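Local coordinates for ATP-dependent 6-phosphofructokinase isozyme 2 (Escherichia coli, PDB 3UMO), which catalyses the ATP-dependent phosphorylation of D-fructose 6-phosphate to fructose 1,6-bisphosphate, the first committing step of glycolysis, at residues A[71-74]-A[75-78]; A[152-155]-A[156-160]; A[263-267]-A[268-272]. All blocks are in the same frame, centred on the assembly; numbering follows the deposited sequence. Where two conformers were deposited one is given.

Contact 1. Residues A[71-74]-A[75-78]; sequences SLLA and DENV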
loop_
_atom_site.group_PDB
_atom_site.type_symbol
_atom_site.label_atom_id
_atom_site.label_comp_id
_atom_site.label_asym_id
_atom_site.label_seq_id
_atom_site.Cartn_x
_atom_site.Cartn_y
_atom_site.Cartn_z
ATOM N N SER A 71 -33.712 -11.199 6.377
ATOM C CA SER A 71 -33.556 -12.549 6.916
ATOM C C SER A 71 -32.433 -12.638 7.946
ATOM O O SER A 71 -32.545 -13.363 8.939
ATOM C CB SER A 71 -33.312 -13.547 5.783
ATOM O OG SER A 71 -32.947 -14.818 6.296
ATOM N N LEU A 72 -31.344 -11.914 7.700
ATOM C CA LEU A 72 -30.217 -11.906 8.623
ATOM C C LEU A 72 -30.622 -11.301 9.955
ATOM O O LEU A 72 -30.221 -11.788 11.011
ATOM C CB LEU A 72 -29.036 -11.133 8.034
ATOM C CG LEU A 72 -28.274 -11.845 6.915
ATOM C CD1 LEU A 72 -27.211 -10.932 6.330
ATOM C CD2 LEU A 72 -27.653 -13.143 7.427
ATOM N N LEU A 73 -31.421 -10.237 9.903
ATOM C CA LEU A 73 -31.869 -9.570 11.123
ATOM C C LEU A 73 -32.847 -10.445 11.898
ATOM O O LEU A 73 -32.851 -10.441 13.132
ATOM C CB LEU A 73 -32.476 -8.199 10.806
ATOM C CG LEU A 73 -31.424 -7.186 10.345
ATOM C CD1 LEU A 73 -32.073 -5.924 9.783
ATOM C CD2 LEU A 73 -30.488 -6.844 11.495
ATOM N N ALA A 74 -33.671 -11.195 11.170
ATOM C CA ALA A 74 -34.610 -12.122 11.791
ATOM C C ALA A 74 -33.836 -13.187 12.560
ATOM O O ALA A 74 -34.204 -13.546 13.678
ATOM C CB ALA A 74 -35.498 -12.768 10.741
ATOM N N ASP A 75 -32.763 -13.686 11.949
ATOM C CA ASP A 75 -31.916 -14.696 12.574
ATOM C C ASP A 75 -31.205 -14.146 13.811
ATOM O O ASP A 75 -30.840 -14.898 14.716
ATOM C CB ASP A 75 -30.895 -15.239 11.567
ATOM C CG ASP A 75 -31.542 -16.064 10.462
ATOM O OD1 ASP A 75 -32.723 -16.449 10.613
ATOM O OD2 ASP A 75 -30.865 -16.338 9.447
ATOM N N GLU A 76 -31.014 -12.830 13.843
ATOM C CA GLU A 76 -30.375 -12.174 14.980
ATOM C C GLU A 76 -31.407 -11.695 15.992
ATOM O O GLU A 76 -31.061 -11.066 16.993
ATOM C CB GLU A 76 -29.501 -11.010 14.511
ATOM C CG GLU A 76 -28.323 -11.456 13.667
ATOM C CD GLU A 76 -27.401 -10.315 13.295
ATOM O OE1 GLU A 76 -27.741 -9.149 13.595
ATOM O OE2 GLU A 76 -26.334 -10.590 12.704
ATOM N N ASN A 77 -32.672 -12.000 15.716
ATOM C CA ASN A 77 -33.790 -11.615 16.578
ATOM C C ASN A 77 -33.921 -10.109 16.783
ATOM O O ASN A 77 -34.332 -9.649 17.849
ATOM C CB ASN A 77 -33.729 -12.352 17.920
ATOM C CG ASN A 77 -33.997 -13.838 17.777
ATOM O OD1 ASN A 77 -34.924 -14.249 17.077
ATOM N ND2 ASN A 77 -33.178 -14.655 18.434
ATOM N N VAL A 78 -33.570 -9.349 15.751
ATOM C CA VAL A 78 -33.779 -7.908 15.742
ATOM C C VAL A 78 -35.092 -7.624 15.019
ATOM O O VAL A 78 -35.227 -7.931 13.832
ATOM C CB VAL A 78 -32.629 -7.186 15.015
ATOM C CG1 VAL A 78 -32.898 -5.683 14.938
ATOM C CG2 VAL A 78 -31.300 -7.475 15.705
HETATM O O HOH W 1 -30.702 -15.629 6.758
#
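The carbonyl oxygen of Leu73 takes two backbone donors at once: Val78 N at 2.9 Å in a nearly straight bond (162° at the hydrogen), and Glu76 N in a weak, bent one. The Val78 bond, paired with that from Asn77 N to Ala74 O, 3.0 Å, is the Schellman motif that closes helix 63-75 before strand 80-84; the Glu76 bond is an extra. Asn77 itself carries the positive phi, 59°, that turns the chain out of the helix. Val78 then folds back over the last turn, and its CB meets Leu73 CD2 at 4.1 Å, the apolar contact that goes with such a cap. Beyond this pair Leu73 leans on Pro37, Ile42 and Arg46, and Val78 on Ala45, so the buried side of the helix end packs against strand 34-38 and helix 40-50; Ile42 is among the substrate-binding residues. Glu76 has its CG 3.3 Å from Leu72 O, and from there the chain runs extended to a salt bridge between OE1 and Arg46 NE, which ties the turn after helix 63-75 to the preceding helix 40-50. The outer side is wetter. Ser71 OG and Asp75 OD2 stay 4.1 Å apart; a water near both has a doubtful, unusually short link to Ser71 OG, but donates soundly to Asp75 OD2 at 2.8 Å.

Contact 2. Residues A[152-155]-A[156-160]; sequences LISA and AQKQG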
loop_
_atom_site.group_PDB
_atom_site.type_symbol
_atom_site.label_atom_id
_atom_site.label_comp_id
_atom_site.label_asym_id
_atom_site.label_seq_id
_atom_site.Cartn_x
_atom_site.Cartn_y
_atom_site.Cartn_z
ATOM N N LEU A 152 -39.223 15.137 8.319
ATOM C CA LEU A 152 -39.506 13.882 9.011
ATOM C C LEU A 152 -39.266 14.050 10.505
ATOM O O LEU A 152 -40.090 13.655 11.331
ATOM C CB LEU A 152 -38.652 12.739 8.454
ATOM C CG LEU A 152 -38.890 11.350 9.054
ATOM C CD1 LEU A 152 -38.811 10.281 7.977
ATOM C CD2 LEU A 152 -37.886 11.052 10.156
ATOM N N ILE A 153 -38.133 14.654 10.841
ATOM C CA ILE A 153 -37.762 14.852 12.233
ATOM C C ILE A 153 -38.712 15.822 12.928
ATOM O O ILE A 153 -39.111 15.590 14.073
ATOM C CB ILE A 153 -36.290 15.285 12.354
ATOM C CG1 ILE A 153 -35.391 14.111 11.973
ATOM C CG2 ILE A 153 -35.979 15.756 13.763
ATOM C CD1 ILE A 153 -34.003 14.518 11.568
ATOM N N SER A 154 -39.099 16.888 12.231
ATOM C CA SER A 154 -40.050 17.838 12.789
ATOM C C SER A 154 -41.383 17.151 13.052
ATOM O O SER A 154 -42.012 17.378 14.085
ATOM C CB SER A 154 -40.257 19.027 11.847
ATOM O OG SER A 154 -41.124 19.982 12.433
ATOM N N ALA A 155 -41.801 16.307 12.113
ATOM C CA ALA A 155 -43.059 15.571 12.224
ATOM C C ALA A 155 -43.041 14.642 13.431
ATOM O O ALA A 155 -44.013 14.562 14.184
ATOM C CB ALA A 155 -43.316 14.776 10.955
ATOM N N ALA A 156 -41.927 13.938 13.607
ATOM C CA ALA A 156 -41.787 12.992 14.707
ATOM C C ALA A 156 -41.822 13.693 16.063
ATOM O O ALA A 156 -42.506 13.244 16.987
ATOM C CB ALA A 156 -40.505 12.172 14.550
ATOM N N GLN A 157 -41.093 14.800 16.177
ATOM C CA GLN A 157 -41.012 15.533 17.441
ATOM C C GLN A 157 -42.339 16.158 17.884
ATOM O O GLN A 157 -42.636 16.204 19.079
ATOM C CB GLN A 157 -39.896 16.583 17.391
ATOM C CG GLN A 157 -38.504 15.962 17.328
ATOM C CD GLN A 157 -37.384 16.966 17.530
ATOM O OE1 GLN A 157 -36.362 16.650 18.140
ATOM N NE2 GLN A 157 -37.562 18.173 17.008
ATOM N N LYS A 158 -43.134 16.628 16.928
ATOM C CA LYS A 158 -44.423 17.255 17.241
ATOM C C LYS A 158 -45.349 16.357 18.060
ATOM O O LYS A 158 -46.217 16.843 18.788
ATOM C CB LYS A 158 -45.140 17.685 15.965
ATOM C CG LYS A 158 -44.522 18.884 15.285
ATOM C CD LYS A 158 -45.285 19.237 14.030
ATOM C CE LYS A 158 -44.510 20.214 13.166
ATOM N NZ LYS A 158 -45.007 20.213 11.761
ATOM N N GLN A 159 -45.157 15.049 17.944
ATOM C CA GLN A 159 -46.024 14.104 18.635
ATOM C C GLN A 159 -45.285 13.287 19.682
ATOM O O GLN A 159 -45.652 12.145 19.969
ATOM C CB GLN A 159 -46.688 13.173 17.634
ATOM C CG GLN A 159 -45.706 12.442 16.771
ATOM C CD GLN A 159 -46.389 11.574 15.755
ATOM O OE1 GLN A 159 -46.872 12.066 14.736
ATOM N NE2 GLN A 159 -46.454 10.274 16.028
ATOM N N GLY A 160 -44.234 13.873 20.242
ATOM C CA GLY A 160 -43.597 13.312 21.416
ATOM C C GLY A 160 -42.586 12.213 21.173
ATOM O O GLY A 160 -42.158 11.561 22.123
#
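Ile153 and Gln157, one turn apart, lie side by side and point the same way, with Ile153 CG2 4.2 Å from Gln157 CD. Along the backbone Gln157 N reaches Ile153 O at 3.0 Å, and Ala156 N reaches Leu152 O at 2.9 Å, both in ordinary helical geometry. One position along the helix, Ser154 O accepts Lys158 N at 3.1 Å. Lys158 CG stands anti to its own carbonyl carbon (chi1 -72°), which sends the extended chain back along the helix past that serine carbonyl; in one of two conformers of the serine, Lys158 CE lies 3.5 Å from Ser154 OG. Gln159 turns its CG back toward Ala155 O, 3.7 Å away, at the point where the helix gives out.

The second shell sets these groups in place. Gln157 NE2 donates to Gly179 O, and Gln159 NE2 to Leu126 O, so both amides are held by backbone carbonyls outside this helix. Ile153 rests on Ile178 and Ile181, Leu152 on Phe118 of helix 115-125, and Ala156 touches Val125 and Cys163. At the end, Gly160 takes positive phi, its N bonds to Gln157 O, and the N of the residue after it bonds to Ala156 O: a Schellman motif closing helix 146-158, the crossover helix of the beta-alpha-beta unit between strands 133-137 and 162-166.

Contact 3. Residues A[263-267]-A[268-272]; sequences TLKLA and ENASL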
loop_
_atom_site.group_PDB
_atom_site.type_symbol
_atom_site.label_atom_id
_atom_site.label_comp_id
_atom_site.label_asym_id
_atom_site.label_seq_id
_atom_site.Cartn_x
_atom_site.Cartn_y
_atom_site.Cartn_z
ATOM N N THR A 263 -28.394 5.252 23.863
ATOM C CA THR A 263 -29.832 5.204 23.633
ATOM C C THR A 263 -30.534 4.447 24.757
ATOM O O THR A 263 -31.567 4.885 25.267
ATOM C CB THR A 263 -30.153 4.526 22.289
ATOM O OG1 THR A 263 -29.623 5.316 21.216
ATOM C CG2 THR A 263 -31.652 4.375 22.104
ATOM N N LEU A 264 -29.976 3.302 25.132
ATOM C CA LEU A 264 -30.525 2.525 26.241
ATOM C C LEU A 264 -30.504 3.314 27.542
ATOM O O LEU A 264 -31.468 3.287 28.306
ATOM C CB LEU A 264 -29.753 1.217 26.412
ATOM C CG LEU A 264 -30.137 0.118 25.426
ATOM C CD1 LEU A 264 -29.119 -1.020 25.482
ATOM C CD2 LEU A 264 -31.539 -0.396 25.734
ATOM N N LYS A 265 -29.406 4.021 27.792
ATOM C CA LYS A 265 -29.314 4.859 28.988
ATOM C C LYS A 265 -30.325 5.991 28.936
ATOM O O LYS A 265 -30.911 6.363 29.958
ATOM C CB LYS A 265 -27.901 5.422 29.169
ATOM C CG LYS A 265 -26.894 4.422 29.731
ATOM C CD LYS A 265 -27.395 3.808 31.037
ATOM C CE LYS A 265 -26.335 2.933 31.693
ATOM N NZ LYS A 265 -26.860 2.264 32.920
ATOM N N LEU A 266 -30.530 6.541 27.743
ATOM C CA LEU A 266 -31.484 7.635 27.570
ATOM C C LEU A 266 -32.897 7.140 27.880
ATOM O O LEU A 266 -33.690 7.839 28.522
ATOM C CB LEU A 266 -31.393 8.195 26.149
ATOM C CG LEU A 266 -31.773 9.663 25.920
ATOM C CD1 LEU A 266 -33.230 9.795 25.532
ATOM C CD2 LEU A 266 -31.477 10.506 27.154
ATOM N N ALA A 267 -33.198 5.918 27.447
ATOM C CA ALA A 267 -34.505 5.314 27.699
ATOM C C ALA A 267 -34.734 5.054 29.185
ATOM O O ALA A 267 -35.877 4.994 29.643
ATOM C CB ALA A 267 -34.662 4.030 26.909
ATOM N N GLU A 268 -33.647 4.899 29.932
ATOM C CA GLU A 268 -33.729 4.659 31.372
ATOM C C GLU A 268 -33.691 5.980 32.124
ATOM O O GLU A 268 -33.652 6.004 33.356
ATOM C CB GLU A 268 -32.576 3.761 31.832
ATOM C CG GLU A 268 -32.624 2.342 31.279
ATOM C CD GLU A 268 -31.297 1.612 31.410
ATOM O OE1 GLU A 268 -31.133 0.554 30.762
ATOM O OE2 GLU A 268 -30.419 2.095 32.157
ATOM N N ASN A 269 -33.703 7.073 31.365
ATOM C CA ASN A 269 -33.581 8.427 31.904
ATOM C C ASN A 269 -32.355 8.616 32.802
ATOM O O ASN A 269 -32.429 9.254 33.851
ATOM C CB ASN A 269 -34.860 8.844 32.634
ATOM C CG ASN A 269 -35.064 10.345 32.631
ATOM O OD1 ASN A 269 -34.712 11.035 33.588
ATOM N ND2 ASN A 269 -35.623 10.863 31.540
ATOM N N ALA A 270 -31.224 8.066 32.370
ATOM C CA ALA A 270 -29.989 8.133 33.142
ATOM C C ALA A 270 -29.354 9.523 33.111
ATOM O O ALA A 270 -29.716 10.369 32.288
ATOM C CB ALA A 270 -28.995 7.083 32.655
ATOM N N SER A 271 -28.407 9.747 34.017
ATOM C CA SER A 271 -27.655 10.998 34.065
ATOM C C SER A 271 -26.762 11.108 32.832
ATOM O O SER A 271 -26.505 10.108 32.156
ATOM C CB SER A 271 -26.788 11.049 35.324
ATOM O OG SER A 271 -25.724 10.111 35.240
ATOM N N LEU A 272 -26.297 12.317 32.532
ATOM C CA LEU A 272 -25.386 12.512 31.404
ATOM C C LEU A 272 -24.125 11.672 31.596
ATOM O O LEU A 272 -23.631 11.045 30.654
ATOM C CB LEU A 272 -25.018 13.991 31.258
ATOM C CG LEU A 272 -24.028 14.321 30.139
ATOM C CD1 LEU A 272 -24.682 14.198 28.776
ATOM C CD2 LEU A 272 -23.441 15.710 30.325
#
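Lys265 O receives Ala270 N at 3.0 Å in a nearly straight bond, 166° at the hydrogen, and also a weak one from Glu268 N. The Ala270 bond and that of Asn269 N to Leu266 O, 2.9 Å, make the Schellman motif that ends helix 254-267, and Asn269 supplies its positive phi; the weak bond is an addition to it. The close-packed side lies under this turn. Ala270 aims its CB at the helix end and sets it 3.4 Å from Lys265 O, while Leu266 and Ala267 press inward on Ile133 of strand 133-137. Ala267 also touches Ile4, and Thr263, a turn earlier, lies against the same two strands and Ile164, so the helix is fitted to the central parallel sheet of the ribokinase-type fold.

The outer side is looser and charged. Lys265 bends at its second torsion (chi2 -54°), which brings CD alongside the Ala270 methyl at 4.0 Å and lifts the ammonium toward Glu268. The two side chains cross, and the resulting salt bridge from Lys265 NZ to Glu268 OE2 is long, 3.6 Å. A second carboxylate, that of Glu274 on helix 272-286, is the stronger partner, and the lysine also makes a cation-pi contact with Phe278 of that helix. With an alanine here, Glu268 and Glu274 would probably be left without this positive partner, and the Ala270 methyl without the CD that packs on it. Ser271 prepares the way into the next helix as its N-cap, OG accepting from Glu274 N. Glu268 is exposed yet keeps its chain close to the helix, since its CG, anti to its own carbonyl carbon, rests 3.3 Å from Leu264 O.

In the fold
All three contacts are helix ends closed by a Schellman motif, each with a buried apolar face and an exposed outer side, and none touches another: the nearest atoms of contacts 2 and 3 are about 10 Å apart. All border the one parallel sheet. Contacts 2 and 3 lie at its middle strands, both helices leaning on strand 162-166, whereas contact 1 leads into strand 80-84, outermost within the chain, beside substrate-binding residues. Contact 2 lies away from the annotated sites. The chemistry differs too. A carboxylate-arginine bridge joins the end of helix 63-75 to helix 40-50, amide-to-carbonyl bonds fasten contact 2 to neighbouring loops, and contact 3 sets a lysine between two glutamates, one of them in the next helix.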